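Local coordinates for protein split-Soret cytochrome c (Desulfovibrio desulfuricans, PDB 1H21) that carries two heme c groups and an iron-sulfur cluster, probably [2Fe-2S], per subunit of a homodimer and may take part in electron transfer for sulfate reduction, at residues 145-148 with 149-153; 168-171 with 172-176. All coordinates share one frame; numbering follows the deposited sequence.

How the contacts relate
Contact 1 (145-148 with 149-153) forms the first turns of helix 147-158, and contact 2 (168-171 with 172-176) lies in the next helix, 165-192; their centres are about 13 Å apart. The helices meet directly: S150 OG and R170 NH2, 3.0 Å apart, form a probable hydrogen bond, S150 OG also bonds to Y116 OH, and V151 CG2 packs on C171 SG at 3.8 Å. Contact 1 faces the heme through H148 and, with C147, the probable [2Fe-2S] site, to which contact 2 brings C171; the nearest side-chain atoms of C147 and C171 are about 5 Å apart. Contact 2 stands back from the hemes: the R170 side chain is about 11 Å from a bound heme c.

Contact 1: 145-148 with 149-153; sequences VLCH and ISVSK. With HEC (heme c), chain H.
L146, at the N-cap of helix 147-158, accepts the S150 N-H on its carbonyl O in a nearly straight 3.0 Å hydrogen bond that opens the alpha-helical i to i+4 ladder. Its CD1 lies beside I149 CD1 at 4.4 Å, and across the dimer interface the side chain packs on L146 of the second subunit. C147, an inferred ligand of the [2Fe-2S] cluster, sets its SG 4.3 Å from V151 CG2, while its O takes the V151 N-H at 2.9 Å. H148 is the axial heme ligand: CG is anti to the backbone N (chi1 170°), which carries the imidazole away from the helix toward the porphyrin, and NE2 binds the heme iron at 2.0 Å. H233 of the second subunit takes the other axial position, making the heme a joint of the dimer. Two donors of S152 grip H148 O: OG, turned back beside its own backbone N (chi1 -56°), reaches it at 2.7 Å, and the backbone N joins it. S152 CB lies over one imidazole face in a CH-pi contact, 26° off the ring normal; heme CHC lies over the opposite face, toward the rim. H148 ND1 donates to K224 O of the second subunit, a bond that should hold the ring's rotation and may strengthen NE2 as a donor to iron; N of the same K224 bonds to S152 OG. I149 and K153 line the heme, I149 by placing CD1 3.5 Å from the methyl CMD and K153 by bringing CG 3.4 Å from propionate O1D.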
ATOM      1  N   VAL A 145      10.606   2.241   1.821  1.00 30.10           N
ATOM      2  CA  VAL A 145       9.559   2.342   0.838  1.00 27.49           C
ATOM      3  C   VAL A 145       8.296   2.878   1.542  1.00 27.45           C
ATOM      4  O   VAL A 145       7.329   3.306   0.896  1.00 29.83           O
ATOM      5  CB  VAL A 145       9.403   0.925   0.253  1.00 28.30           C
ATOM      6  CG1 VAL A 145       7.990   0.582  -0.012  1.00 39.93           C
ATOM      7  CG2 VAL A 145      10.262   0.792  -0.994  1.00 29.27           C
ATOM      8  N   LEU A 146       8.371   2.949   2.870  1.00 27.87           N
ATOM      9  CA  LEU A 146       7.276   3.415   3.704  1.00 26.69           C
ATOM     10  C   LEU A 146       7.293   4.921   3.854  1.00 26.86           C
ATOM     11  O   LEU A 146       8.314   5.485   4.221  1.00 28.26           O
ATOM     12  CB  LEU A 146       7.363   2.754   5.079  1.00 22.64           C
ATOM     13  CG  LEU A 146       7.181   1.233   5.100  1.00 26.68           C
ATOM     14  CD1 LEU A 146       7.223   0.723   6.528  1.00 19.47           C
ATOM     15  CD2 LEU A 146       5.857   0.860   4.406  1.00 18.01           C
ATOM     16  N   CYS A 147       6.159   5.554   3.563  1.00 29.16           N
ATOM     17  CA  CYS A 147       5.953   7.002   3.655  1.00 31.05           C
ATOM     18  C   CYS A 147       6.312   7.621   5.013  1.00 31.62           C
ATOM     19  O   CYS A 147       6.896   8.704   5.078  1.00 32.42           O
ATOM     20  CB  CYS A 147       4.483   7.290   3.377  1.00 35.98           C
ATOM     21  SG  CYS A 147       4.145   8.637   2.296  1.00 52.11           S
ATOM     22  N   HIS A 148       5.926   6.961   6.103  1.00 33.21           N
ATOM     23  CA  HIS A 148       6.230   7.482   7.431  1.00 32.13           C
ATOM     24  C   HIS A 148       7.713   7.667   7.614  1.00 32.04           C
ATOM     25  O   HIS A 148       8.147   8.719   8.076  1.00 35.66           O
ATOM     26  CB  HIS A 148       5.747   6.582   8.571  1.00 31.16           C
ATOM     27  CG  HIS A 148       6.277   7.010   9.912  1.00 29.16           C
ATOM     28  ND1 HIS A 148       5.905   8.169  10.551  1.00 28.12           N
ATOM     29  CD2 HIS A 148       7.262   6.477  10.677  1.00 27.20           C
ATOM     30  CE1 HIS A 148       6.665   8.306  11.643  1.00 25.40           C
ATOM     31  NE2 HIS A 148       7.508   7.304  11.772  1.00 24.54           N
ATOM     32  N   ILE A 149       8.474   6.620   7.305  1.00 26.92           N
ATOM     33  CA  ILE A 149       9.925   6.644   7.431  1.00 27.81           C
ATOM     34  C   ILE A 149      10.620   7.604   6.466  1.00 30.30           C
ATOM     35  O   ILE A 149      11.538   8.316   6.838  1.00 34.73           O
ATOM     36  CB  ILE A 149      10.502   5.242   7.254  1.00 26.09           C
ATOM     37  CG1 ILE A 149       9.928   4.335   8.338  1.00 26.53           C
ATOM     38  CG2 ILE A 149      12.017   5.272   7.394  1.00 29.53           C
ATOM     39  CD1 ILE A 149      10.523   2.986   8.362  1.00 28.41           C
ATOM     40  N   SER A 150      10.190   7.586   5.219  1.00 33.63           N
ATOM     41  CA  SER A 150      10.737   8.447   4.181  1.00 35.26           C
ATOM     42  C   SER A 150      10.530   9.929   4.547  1.00 37.97           C
ATOM     43  O   SER A 150      11.500  10.695   4.673  1.00 38.64           O
ATOM     44  CB  SER A 150      10.043   8.105   2.845  1.00 32.80           C
ATOM     45  OG  SER A 150      10.420   8.961   1.784  1.00 35.29           O
ATOM     46  N   VAL A 151       9.276  10.324   4.753  1.00 38.27           N
ATOM     47  CA  VAL A 151       8.966  11.714   5.078  1.00 40.19           C
ATOM     48  C   VAL A 151       9.480  12.190   6.448  1.00 38.91           C
ATOM     49  O   VAL A 151      10.217  13.171   6.522  1.00 39.65           O
ATOM     50  CB  VAL A 151       7.436  12.003   4.942  1.00 42.40           C
ATOM     51  CG1 VAL A 151       7.132  13.450   5.319  1.00 37.30           C
ATOM     52  CG2 VAL A 151       6.958  11.718   3.505  1.00 42.12           C
ATOM     53  N   SER A 152       9.107  11.496   7.520  1.00 37.93           N
ATOM     54  CA  SER A 152       9.521  11.874   8.872  1.00 37.75           C
ATOM     55  C   SER A 152      11.029  12.087   9.050  1.00 39.66           C
ATOM     56  O   SER A 152      11.444  13.083   9.646  1.00 39.30           O
ATOM     57  CB  SER A 152       8.980  10.867   9.890  1.00 33.59           C
ATOM     58  OG  SER A 152       7.572  10.766   9.766  1.00 30.64           O
ATOM     59  N   LYS A 153      11.842  11.175   8.514  1.00 41.40           N
ATOM     60  CA  LYS A 153      13.304  11.261   8.601  1.00 40.49           C
ATOM     61  C   LYS A 153      13.803  12.534   7.885  1.00 41.04           C
ATOM     62  O   LYS A 153      14.523  13.357   8.460  1.00 41.56           O
ATOM     63  CB  LYS A 153      13.911  10.014   7.966  1.00 41.82           C
ATOM     64  CG  LYS A 153      15.361   9.774   8.280  1.00 44.29           C
ATOM     65  CD  LYS A 153      15.835   8.556   7.543  1.00 45.56           C
ATOM     66  CE  LYS A 153      17.313   8.392   7.728  1.00 57.48           C
ATOM     67  NZ  LYS A 153      17.821   7.278   6.882  1.00 65.74           N
TER
HETATM   68 FE   HEC H1249       8.227   6.660  13.503  1.00 31.46          FE
HETATM   69  CHA HEC H1249      11.004   8.086  12.297  1.00 26.28           C
HETATM   70  CHB HEC H1249       7.437   9.569  15.194  1.00 25.40           C
HETATM   71  CHC HEC H1249       5.130   5.424  14.174  1.00 27.13           C
HETATM   72  CHD HEC H1249       9.274   3.600  12.576  1.00 27.57           C
HETATM   73  NA  HEC H1249       9.114   8.409  13.726  1.00 25.50           N
HETATM   74  C1A HEC H1249      10.184   8.886  13.011  1.00 26.00           C
HETATM   75  C2A HEC H1249      10.413  10.305  13.214  1.00 29.21           C
HETATM   76  C3A HEC H1249       9.477  10.701  14.176  1.00 30.35           C
HETATM   77  C4A HEC H1249       8.673   9.504  14.483  1.00 30.27           C
HETATM   78  CMA HEC H1249       9.230  12.099  14.746  1.00 28.23           C
HETATM   79  CAA HEC H1249      11.502  11.176  12.559  1.00 26.99           C
HETATM   80  CBA HEC H1249      12.801  11.268  13.362  1.00 28.75           C
HETATM   81  CGA HEC H1249      13.798  10.148  13.097  1.00 29.83           C
HETATM   82  O1A HEC H1249      14.290   9.522  14.059  1.00 30.58           O
HETATM   83  O2A HEC H1249      14.128   9.923  11.920  1.00 34.30           O
HETATM   84  NB  HEC H1249       6.632   7.336  14.539  1.00 22.81           N
HETATM   85  C1B HEC H1249       6.481   8.548  15.211  1.00 23.18           C
HETATM   86  C2B HEC H1249       5.114   8.710  15.749  1.00 26.34           C
HETATM   87  C3B HEC H1249       4.431   7.579  15.330  1.00 27.35           C
HETATM   88  C4B HEC H1249       5.396   6.726  14.635  1.00 24.27           C
HETATM   89  CMB HEC H1249       4.566   9.860  16.632  1.00 17.64           C
HETATM   90  CAB HEC H1249       3.072   7.295  15.552  1.00 29.36           C
HETATM   91  CBB HEC H1249       2.033   8.203  15.072  1.00 31.21           C
HETATM   92  NC  HEC H1249       7.384   4.880  13.279  1.00 25.89           N
HETATM   93  C1C HEC H1249       6.061   4.557  13.556  1.00 27.88           C
HETATM   94  C2C HEC H1249       5.807   3.174  13.189  1.00 30.05           C
HETATM   95  C3C HEC H1249       6.991   2.609  12.698  1.00 25.00           C
HETATM   96  C4C HEC H1249       7.944   3.698  12.820  1.00 24.27           C
HETATM   97  CMC HEC H1249       4.458   2.458  13.430  1.00 27.05           C
HETATM   98  CAC HEC H1249       7.232   1.247  12.375  1.00 25.76           C
HETATM   99  CBC HEC H1249       6.599   0.479  11.271  1.00 12.50           C
HETATM  100  ND  HEC H1249       9.849   6.015  12.742  1.00 28.72           N
HETATM  101  C1D HEC H1249      10.182   4.696  12.535  1.00 31.88           C
HETATM  102  C2D HEC H1249      11.477   4.612  11.905  1.00 29.68           C
HETATM  103  C3D HEC H1249      11.947   5.851  11.704  1.00 31.44           C
HETATM  104  C4D HEC H1249      10.905   6.728  12.227  1.00 28.84           C
HETATM  105  CMD HEC H1249      12.162   3.338  11.490  1.00 28.26           C
HETATM  106  CAD HEC H1249      13.302   6.212  11.071  1.00 30.55           C
HETATM  107  CBD HEC H1249      14.393   6.383  12.117  1.00 36.50           C
HETATM  108  CGD HEC H1249      15.732   6.779  11.507  1.00 42.44           C
HETATM  109  O1D HEC H1249      15.903   7.965  11.122  1.00 35.94           O
HETATM  110  O2D HEC H1249      16.610   5.885  11.404  1.00 42.50           O

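Contact 2: 168-171 with 172-176. Unlike the reference sequence in segment 168-171: C171 (reference Ala).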
ATOM      1  N   SER A 168       5.411  19.130   0.780  1.00 39.52           N
ATOM      2  CA  SER A 168       4.377  18.767  -0.170  1.00 39.83           C
ATOM      3  C   SER A 168       4.963  18.977  -1.580  1.00 41.80           C
ATOM      4  O   SER A 168       4.563  18.313  -2.529  1.00 41.27           O
ATOM      5  CB  SER A 168       3.114  19.595   0.038  1.00 41.91           C
ATOM      6  OG  SER A 168       3.272  20.916  -0.426  1.00 53.31           O
ATOM      7  N   GLU A 169       5.916  19.904  -1.706  1.00 41.56           N
ATOM      8  CA  GLU A 169       6.583  20.141  -2.982  1.00 38.75           C
ATOM      9  C   GLU A 169       7.468  18.918  -3.194  1.00 37.23           C
ATOM     10  O   GLU A 169       7.489  18.330  -4.269  1.00 40.08           O
ATOM     11  CB  GLU A 169       7.441  21.409  -2.918  1.00 35.50           C
ATOM     12  CG  GLU A 169       8.243  21.715  -4.192  1.00 35.43           C
ATOM     13  CD  GLU A 169       7.380  22.015  -5.418  1.00 34.73           C
ATOM     14  OE1 GLU A 169       6.365  22.725  -5.298  1.00 29.22           O
ATOM     15  OE2 GLU A 169       7.746  21.560  -6.525  1.00 36.55           O
ATOM     16  N   ARG A 170       8.160  18.507  -2.138  1.00 36.25           N
ATOM     17  CA  ARG A 170       9.034  17.339  -2.182  1.00 34.66           C
ATOM     18  C   ARG A 170       8.284  16.083  -2.619  1.00 36.69           C
ATOM     19  O   ARG A 170       8.745  15.376  -3.518  1.00 40.35           O
ATOM     20  CB  ARG A 170       9.664  17.072  -0.811  1.00 31.51           C
ATOM     21  CG  ARG A 170      10.484  15.780  -0.741  1.00 32.16           C
ATOM     22  CD  ARG A 170      10.489  15.241   0.671  1.00 35.53           C
ATOM     23  NE  ARG A 170      11.220  13.986   0.838  1.00 33.95           N
ATOM     24  CZ  ARG A 170      10.639  12.829   1.152  1.00 38.53           C
ATOM     25  NH1 ARG A 170       9.315  12.762   1.317  1.00 42.65           N
ATOM     26  NH2 ARG A 170      11.383  11.744   1.347  1.00 37.54           N
ATOM     27  N   CYS A 171       7.149  15.790  -1.983  1.00 35.75           N
ATOM     28  CA  CYS A 171       6.411  14.588  -2.351  1.00 37.39           C
ATOM     29  C   CYS A 171       5.923  14.665  -3.791  1.00 34.40           C
ATOM     30  O   CYS A 171       5.937  13.659  -4.508  1.00 33.18           O
ATOM     31  CB  CYS A 171       5.306  14.229  -1.328  1.00 40.16           C
ATOM     32  SG  CYS A 171       5.952  13.399   0.230  1.00 45.95           S
ATOM     33  N   GLY A 172       5.664  15.885  -4.252  1.00 34.37           N
ATOM     34  CA  GLY A 172       5.212  16.092  -5.621  1.00 34.93           C
ATOM     35  C   GLY A 172       6.302  15.734  -6.616  1.00 39.06           C
ATOM     36  O   GLY A 172       6.028  15.134  -7.660  1.00 42.96           O
ATOM     37  N   ARG A 173       7.545  16.086  -6.291  1.00 37.23           N
ATOM     38  CA  ARG A 173       8.675  15.790  -7.158  1.00 35.21           C
ATOM     39  C   ARG A 173       9.014  14.314  -7.097  1.00 34.98           C
ATOM     40  O   ARG A 173       9.366  13.718  -8.117  1.00 39.56           O
ATOM     41  CB  ARG A 173       9.887  16.639  -6.769  1.00 39.07           C
ATOM     42  CG  ARG A 173       9.596  18.146  -6.833  1.00 43.16           C
ATOM     43  CD  ARG A 173      10.792  19.028  -6.453  1.00 46.58           C
ATOM     44  NE  ARG A 173      10.400  20.441  -6.344  1.00 50.21           N
ATOM     45  CZ  ARG A 173      11.237  21.479  -6.404  1.00 50.16           C
ATOM     46  NH1 ARG A 173      12.544  21.282  -6.574  1.00 42.89           N
ATOM     47  NH2 ARG A 173      10.760  22.718  -6.265  1.00 46.40           N
ATOM     48  N   LEU A 174       8.882  13.713  -5.916  1.00 33.19           N
ATOM     49  CA  LEU A 174       9.166  12.294  -5.756  1.00 31.74           C
ATOM     50  C   LEU A 174       8.214  11.502  -6.628  1.00 29.82           C
ATOM     51  O   LEU A 174       8.596  10.490  -7.219  1.00 31.87           O
ATOM     52  CB  LEU A 174       9.013  11.856  -4.307  1.00 35.27           C
ATOM     53  CG  LEU A 174      10.062  12.331  -3.298  1.00 37.05           C
ATOM     54  CD1 LEU A 174       9.748  11.698  -1.945  1.00 36.98           C
ATOM     55  CD2 LEU A 174      11.454  11.946  -3.752  1.00 30.20           C
ATOM     56  N   THR A 175       6.979  11.974  -6.733  1.00 28.34           N
ATOM     57  CA  THR A 175       5.998  11.303  -7.586  1.00 32.66           C
ATOM     58  C   THR A 175       6.554  11.188  -9.023  1.00 33.72           C
ATOM     59  O   THR A 175       6.450  10.139  -9.664  1.00 33.86           O
ATOM     60  CB  THR A 175       4.660  12.062  -7.600  1.00 26.97           C
ATOM     61  OG1 THR A 175       4.110  12.069  -6.279  1.00 34.56           O
ATOM     62  CG2 THR A 175       3.687  11.384  -8.502  1.00 25.34           C
ATOM     63  N   ALA A 176       7.225  12.254  -9.465  1.00 34.71           N
ATOM     64  CA  ALA A 176       7.826  12.357 -10.792  1.00 29.43           C
ATOM     65  C   ALA A 176       8.996  11.421 -10.944  1.00 29.43           C
ATOM     66  O   ALA A 176       9.067  10.686 -11.918  1.00 30.09           O
ATOM     67  CB  ALA A 176       8.265  13.761 -11.035  1.00 33.42           C
TER
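C171 O is gripped twice by T175, through OG1 and the backbone N, each at 3.0 Å, the two donors arriving from opposite faces of the carbonyl plane; the hydroxyl adds a side-chain bond to the i to i+4 ladder of alpha-helix 165-192. With OG1 beside its own backbone N (chi1 -63°), the T175 hydroxyl points back down the helix at the carbonyl one turn earlier. C171 differs from the reference sequence, which has alanine here, and is an inferred [2Fe-2S] ligand. One turn apart, E169 and R173 form a buried salt bridge. OE2 uses its anti lone pair to take the R173 NE hydrogen at 2.9 Å, near the guanidinium plane, with a weak bond from NH2; the carboxylate and guanidinium planes are 82° apart. Y34 OH also bonds to OE2, and OE1 accepts from V133 N, a shared hold that should stabilise the carboxylate as an anion. R170 reaches toward S150 of helix 147-158, where its guanidinium also makes a cation-pi contact with W154. L174 CD1 covers one face of this guanidinium, over its centre, 3.4 Å from R170 CZ.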